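Local structure of isoprenyl transferase (Campylobacter jejuni, 3UGS) at residues D168-K179 with Q188-T199. The protein probably catalyses the magnesium-dependent condensation of isopentenyl diphosphate with allylic diphosphates, building the long polyprenyl chain of undecaprenyl diphosphate. Residues are numbered along the deposited sequence; the frame is centred on the assembly and turned at random.
Sequences DVDLMLRVGNAK and QCSYAEIYFSET. With FFT ((2Z,6Z)-3,7,11-trimethyldodeca-2,6,10-trien-1-yl dihydrogen phosphate), chain C.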
loop_
_atom_site.group_PDB
_atom_site.type_symbol
_atom_site.label_atom_id
_atom_site.label_comp_id
_atom_site.label_asym_id
_atom_site.label_seq_id
_atom_site.Cartn_x
_atom_site.Cartn_y
_atom_site.Cartn_z
ATOM N N ASP A 168 6.474 8.008 -7.877
ATOM C CA ASP A 168 6.626 7.099 -6.701
ATOM C C ASP A 168 6.734 7.959 -5.426
ATOM O O ASP A 168 7.302 9.052 -5.398
ATOM C CB ASP A 168 7.848 6.172 -6.753
ATOM C CG ASP A 168 7.759 5.062 -7.820
ATOM O OD1 ASP A 168 6.649 4.680 -8.252
ATOM O OD2 ASP A 168 8.846 4.553 -8.227
ATOM N N VAL A 169 6.074 7.457 -4.400
ATOM C CA VAL A 169 6.150 8.015 -3.047
ATOM C C VAL A 169 7.419 7.466 -2.410
ATOM O O VAL A 169 7.684 6.274 -2.407
ATOM C CB VAL A 169 4.933 7.639 -2.165
ATOM C CG1 VAL A 169 5.209 7.949 -0.688
ATOM C CG2 VAL A 169 3.655 8.302 -2.691
ATOM N N ASP A 170 8.227 8.368 -1.919
ATOM C CA ASP A 170 9.453 8.003 -1.149
ATOM C C ASP A 170 9.162 7.801 0.299
ATOM O O ASP A 170 9.568 6.814 0.910
ATOM C CB ASP A 170 10.515 9.067 -1.312
ATOM C CG ASP A 170 10.886 9.257 -2.788
ATOM O OD1 ASP A 170 11.313 8.252 -3.448
ATOM O OD2 ASP A 170 10.730 10.398 -3.288
ATOM N N LEU A 171 8.417 8.764 0.827
ATOM C CA LEU A 171 7.927 8.724 2.229
ATOM C C LEU A 171 6.428 8.952 2.391
ATOM O O LEU A 171 5.874 9.966 1.994
ATOM C CB LEU A 171 8.679 9.710 3.106
ATOM C CG LEU A 171 8.327 9.577 4.586
ATOM C CD1 LEU A 171 8.637 8.193 5.129
ATOM C CD2 LEU A 171 9.024 10.631 5.421
ATOM N N MET A 172 5.806 7.965 2.999
ATOM C CA MET A 172 4.397 8.016 3.400
ATOM C C MET A 172 4.311 8.230 4.915
ATOM O O MET A 172 4.562 7.338 5.706
ATOM C CB MET A 172 3.640 6.754 2.991
ATOM C CG MET A 172 2.195 6.691 3.456
ATOM S SD MET A 172 1.124 7.915 2.688
ATOM C CE MET A 172 0.708 7.223 1.109
ATOM N N LEU A 173 3.911 9.439 5.265
ATOM C CA LEU A 173 3.748 9.861 6.642
ATOM C C LEU A 173 2.272 9.881 7.095
ATOM O O LEU A 173 1.426 10.589 6.582
ATOM C CB LEU A 173 4.402 11.228 6.857
ATOM C CG LEU A 173 4.288 11.862 8.251
ATOM C CD1 LEU A 173 5.234 11.226 9.273
ATOM C CD2 LEU A 173 4.586 13.346 8.127
ATOM N N ARG A 174 1.985 9.046 8.065
ATOM C CA ARG A 174 0.680 9.060 8.741
ATOM C C ARG A 174 0.798 9.912 10.017
ATOM O O ARG A 174 1.639 9.673 10.863
ATOM C CB ARG A 174 0.188 7.647 9.077
ATOM C CG ARG A 174 -0.850 7.585 10.193
ATOM C CD ARG A 174 -2.239 8.116 9.787
ATOM N NE ARG A 174 -2.897 7.268 8.779
ATOM C CZ ARG A 174 -4.204 7.243 8.519
ATOM N NH1 ARG A 174 -5.040 8.045 9.156
ATOM N NH2 ARG A 174 -4.681 6.422 7.598
ATOM N N VAL A 175 -0.013 10.944 10.105
ATOM C CA VAL A 175 -0.129 11.705 11.343
ATOM C C VAL A 175 -1.463 11.394 12.023
ATOM O O VAL A 175 -2.532 11.847 11.632
ATOM C CB VAL A 175 -0.018 13.209 11.132
ATOM C CG1 VAL A 175 0.045 13.901 12.489
ATOM C CG2 VAL A 175 1.210 13.543 10.286
ATOM N N GLY A 176 -1.359 10.643 13.084
ATOM C CA GLY A 176 -2.516 10.227 13.847
ATOM C C GLY A 176 -2.223 8.897 14.506
ATOM O O GLY A 176 -1.081 8.445 14.540
ATOM N N ASN A 177 -3.261 8.286 15.021
ATOM C CA ASN A 177 -3.138 6.941 15.593
ATOM C C ASN A 177 -3.502 5.743 14.663
ATOM O O ASN A 177 -3.116 4.605 14.923
ATOM C CB ASN A 177 -3.907 6.823 16.907
ATOM C CG ASN A 177 -3.485 5.600 17.690
ATOM O OD1 ASN A 177 -2.273 5.294 17.808
ATOM N ND2 ASN A 177 -4.466 4.855 18.175
ATOM N N ALA A 178 -4.213 6.032 13.579
ATOM C CA ALA A 178 -4.598 5.009 12.551
ATOM C C ALA A 178 -3.360 4.421 11.879
ATOM O O ALA A 178 -2.446 5.130 11.500
ATOM C CB ALA A 178 -5.517 5.591 11.480
ATOM N N LYS A 179 -3.330 3.112 11.782
ATOM C CA LYS A 179 -2.228 2.415 11.138
ATOM C C LYS A 179 -2.666 1.713 9.875
ATOM O O LYS A 179 -3.001 0.529 9.895
ATOM C CB LYS A 179 -1.612 1.375 12.050
ATOM C CG LYS A 179 -1.239 1.887 13.414
ATOM C CD LYS A 179 0.259 1.800 13.674
ATOM C CE LYS A 179 0.600 2.398 15.026
ATOM N NZ LYS A 179 0.087 3.806 15.115
ATOM N N GLN A 188 1.780 3.814 -6.117
ATOM C CA GLN A 188 2.952 4.682 -5.903
ATOM C C GLN A 188 3.787 4.278 -4.655
ATOM O O GLN A 188 5.005 4.480 -4.564
ATOM C CB GLN A 188 2.531 6.125 -5.814
ATOM C CG GLN A 188 1.921 6.701 -7.085
ATOM C CD GLN A 188 0.386 6.562 -7.083
ATOM O OE1 GLN A 188 -0.163 5.786 -6.302
ATOM N NE2 GLN A 188 -0.305 7.338 -7.943
ATOM N N CYS A 189 3.103 3.656 -3.721
ATOM C CA CYS A 189 3.697 3.319 -2.423
ATOM C C CYS A 189 4.328 1.935 -2.368
ATOM O O CYS A 189 4.723 1.468 -1.313
ATOM C CB CYS A 189 2.648 3.455 -1.302
ATOM S SG CYS A 189 2.356 5.191 -0.765
ATOM N N SER A 190 4.412 1.262 -3.502
ATOM C CA SER A 190 4.843 -0.153 -3.489
ATOM C C SER A 190 6.099 -0.330 -2.657
ATOM O O SER A 190 6.188 -1.245 -1.821
ATOM C CB SER A 190 5.065 -0.742 -4.887
ATOM O OG SER A 190 5.909 0.060 -5.641
ATOM N N TYR A 191 7.051 0.564 -2.933
ATOM C CA TYR A 191 8.343 0.661 -2.193
ATOM C C TYR A 191 8.565 1.942 -1.332
ATOM O O TYR A 191 9.661 2.257 -0.890
ATOM C CB TYR A 191 9.503 0.483 -3.156
ATOM C CG TYR A 191 9.662 -0.962 -3.514
ATOM C CD1 TYR A 191 10.327 -1.847 -2.652
ATOM C CD2 TYR A 191 9.104 -1.470 -4.671
ATOM C CE1 TYR A 191 10.447 -3.202 -2.955
ATOM C CE2 TYR A 191 9.204 -2.821 -4.976
ATOM C CZ TYR A 191 9.876 -3.673 -4.114
ATOM O OH TYR A 191 9.977 -5.007 -4.455
ATOM N N ALA A 192 7.490 2.660 -1.099
ATOM C CA ALA A 192 7.528 3.821 -0.222
ATOM C C ALA A 192 7.862 3.424 1.245
ATOM O O ALA A 192 7.360 2.457 1.817
ATOM C CB ALA A 192 6.229 4.590 -0.274
ATOM N N GLU A 193 8.735 4.209 1.836
ATOM C CA GLU A 193 9.028 4.090 3.258
ATOM C C GLU A 193 7.836 4.645 3.985
ATOM O O GLU A 193 7.189 5.596 3.537
ATOM C CB GLU A 193 10.289 4.833 3.669
ATOM C CG GLU A 193 11.589 4.206 3.134
ATOM C CD GLU A 193 11.802 2.803 3.673
ATOM O OE1 GLU A 193 11.337 2.504 4.787
ATOM O OE2 GLU A 193 12.439 1.988 2.989
ATOM N N ILE A 194 7.523 3.997 5.085
ATOM C CA ILE A 194 6.314 4.323 5.823
ATOM C C ILE A 194 6.630 4.705 7.249
ATOM O O ILE A 194 7.451 4.071 7.919
ATOM C CB ILE A 194 5.319 3.178 5.819
ATOM C CG1 ILE A 194 4.718 3.018 4.418
ATOM C CG2 ILE A 194 4.180 3.465 6.772
ATOM C CD1 ILE A 194 3.934 1.743 4.271
ATOM N N TYR A 195 5.987 5.767 7.697
ATOM C CA TYR A 195 6.248 6.296 9.032
ATOM C C TYR A 195 4.975 6.777 9.714
ATOM O O TYR A 195 4.267 7.627 9.219
ATOM C CB TYR A 195 7.325 7.388 9.002
ATOM C CG TYR A 195 7.798 7.819 10.388
ATOM C CD1 TYR A 195 8.797 7.112 11.069
ATOM C CD2 TYR A 195 7.221 8.909 11.040
ATOM C CE1 TYR A 195 9.221 7.481 12.345
ATOM C CE2 TYR A 195 7.635 9.286 12.320
ATOM C CZ TYR A 195 8.637 8.564 12.963
ATOM O OH TYR A 195 9.073 8.914 14.215
ATOM N N PHE A 196 4.714 6.178 10.858
ATOM C CA PHE A 196 3.581 6.543 11.725
ATOM C C PHE A 196 4.017 7.462 12.870
ATOM O O PHE A 196 4.692 7.032 13.781
ATOM C CB PHE A 196 2.919 5.309 12.346
ATOM C CG PHE A 196 2.377 4.337 11.340
ATOM C CD1 PHE A 196 1.341 4.702 10.467
ATOM C CD2 PHE A 196 2.876 3.049 11.276
ATOM C CE1 PHE A 196 0.840 3.799 9.539
ATOM C CE2 PHE A 196 2.365 2.144 10.354
ATOM C CZ PHE A 196 1.345 2.520 9.485
ATOM N N SER A 197 3.668 8.735 12.782
ATOM C CA SER A 197 3.886 9.663 13.911
ATOM C C SER A 197 2.586 9.893 14.651
ATOM O O SER A 197 1.601 10.364 14.077
ATOM C CB SER A 197 4.481 10.999 13.502
ATOM O OG SER A 197 3.640 11.660 12.580
ATOM N N GLU A 198 2.606 9.543 15.929
ATOM C CA GLU A 198 1.375 9.556 16.744
ATOM C C GLU A 198 1.246 10.879 17.509
ATOM O O GLU A 198 1.807 11.092 18.571
ATOM C CB GLU A 198 1.274 8.353 17.651
ATOM C CG GLU A 198 1.301 7.052 16.868
ATOM C CD GLU A 198 1.337 5.818 17.758
ATOM O OE1 GLU A 198 2.392 5.136 17.792
ATOM O OE2 GLU A 198 0.313 5.529 18.430
ATOM N N THR A 199 0.494 11.757 16.894
ATOM C CA THR A 199 0.366 13.130 17.316
ATOM C C THR A 199 -0.734 13.710 16.471
ATOM O O THR A 199 -1.212 13.071 15.554
ATOM C CB THR A 199 1.654 13.932 17.044
ATOM O OG1 THR A 199 2.116 13.659 15.715
ATOM C CG2 THR A 199 2.745 13.555 18.032
HETATM O O3 FFT C . -7.431 5.935 7.779
HETATM P P FFT C . -8.377 7.013 8.235
HETATM O O1 FFT C . -7.725 8.033 9.118
HETATM O O2 FFT C . -9.688 6.416 8.714
HETATM O O FFT C . -8.809 7.891 6.941
HETATM C C14 FFT C . -7.871 8.783 6.303
HETATM C C13 FFT C . -8.429 9.323 5.005
HETATM C C11 FFT C . -8.551 10.624 4.759
HETATM C C12 FFT C . -9.114 11.095 3.472
HETATM C C10 FFT C . -8.041 11.663 5.720
HETATM C C9 FFT C . -9.105 12.645 6.116
HETATM C C8 FFT C . -8.631 13.457 7.307
HETATM C C6 FFT C . -8.403 14.782 7.215
HETATM C C7 FFT C . -7.958 15.594 8.408
HETATM C C5 FFT C . -8.604 15.472 5.895
HETATM C C4 FFT C . -9.032 16.885 6.217
HETATM C C3 FFT C . -9.610 17.594 5.016
HETATM C C1 FFT C . -9.703 18.945 5.032
HETATM C C2 FFT C . -9.230 19.738 6.240
HETATM C C FFT C . -10.279 19.650 3.821
#
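The carbonyl oxygen of Arg-174 accepts two bonds from Ser-197, one from the backbone N at 2.9 Å and a weak one from OG at 3.3 Å. It belongs to a parallel ladder that starts with Asp-170 O and Glu-193 N, includes the nearly straight bond from Met-172 N to Glu-193 O (2.8 Å), and ends at Gly-176 N and Ser-197 O. The Arg-174 side chain, folded at chi2 (72°) and chi3 (67°), carries its guanidinium to the phosphate of the bound farnesyl monophosphate, FFT, with NH1 on O1 (2.7 Å) and NH2 on O3 (2.8 Å), a two-pronged grip in a site completed by Gly-16, Arg-180 and Ser-182. Its CB meets the edge of the Phe-196 ring at CD1 (3.5 Å), while Lys-179 CD makes a CH-pi contact over one face and Ile-194 CG2 lies over the other. On the Leu-171 and Tyr-195 side of the sheet, Leu-173 CD1 abuts the ring edge at Tyr-195 CD2 (3.5 Å). Helix 206-218 packs against Tyr-195 and Glu-193; the latter's carboxylate, a probable magnesium ligand, forms salt bridges with Arg-219 and with Arg-180 of the second subunit. Strand 9-14 flanks 171-175 on the side away from 193-197, which forms one edge of the six-stranded parallel sheet within this chain.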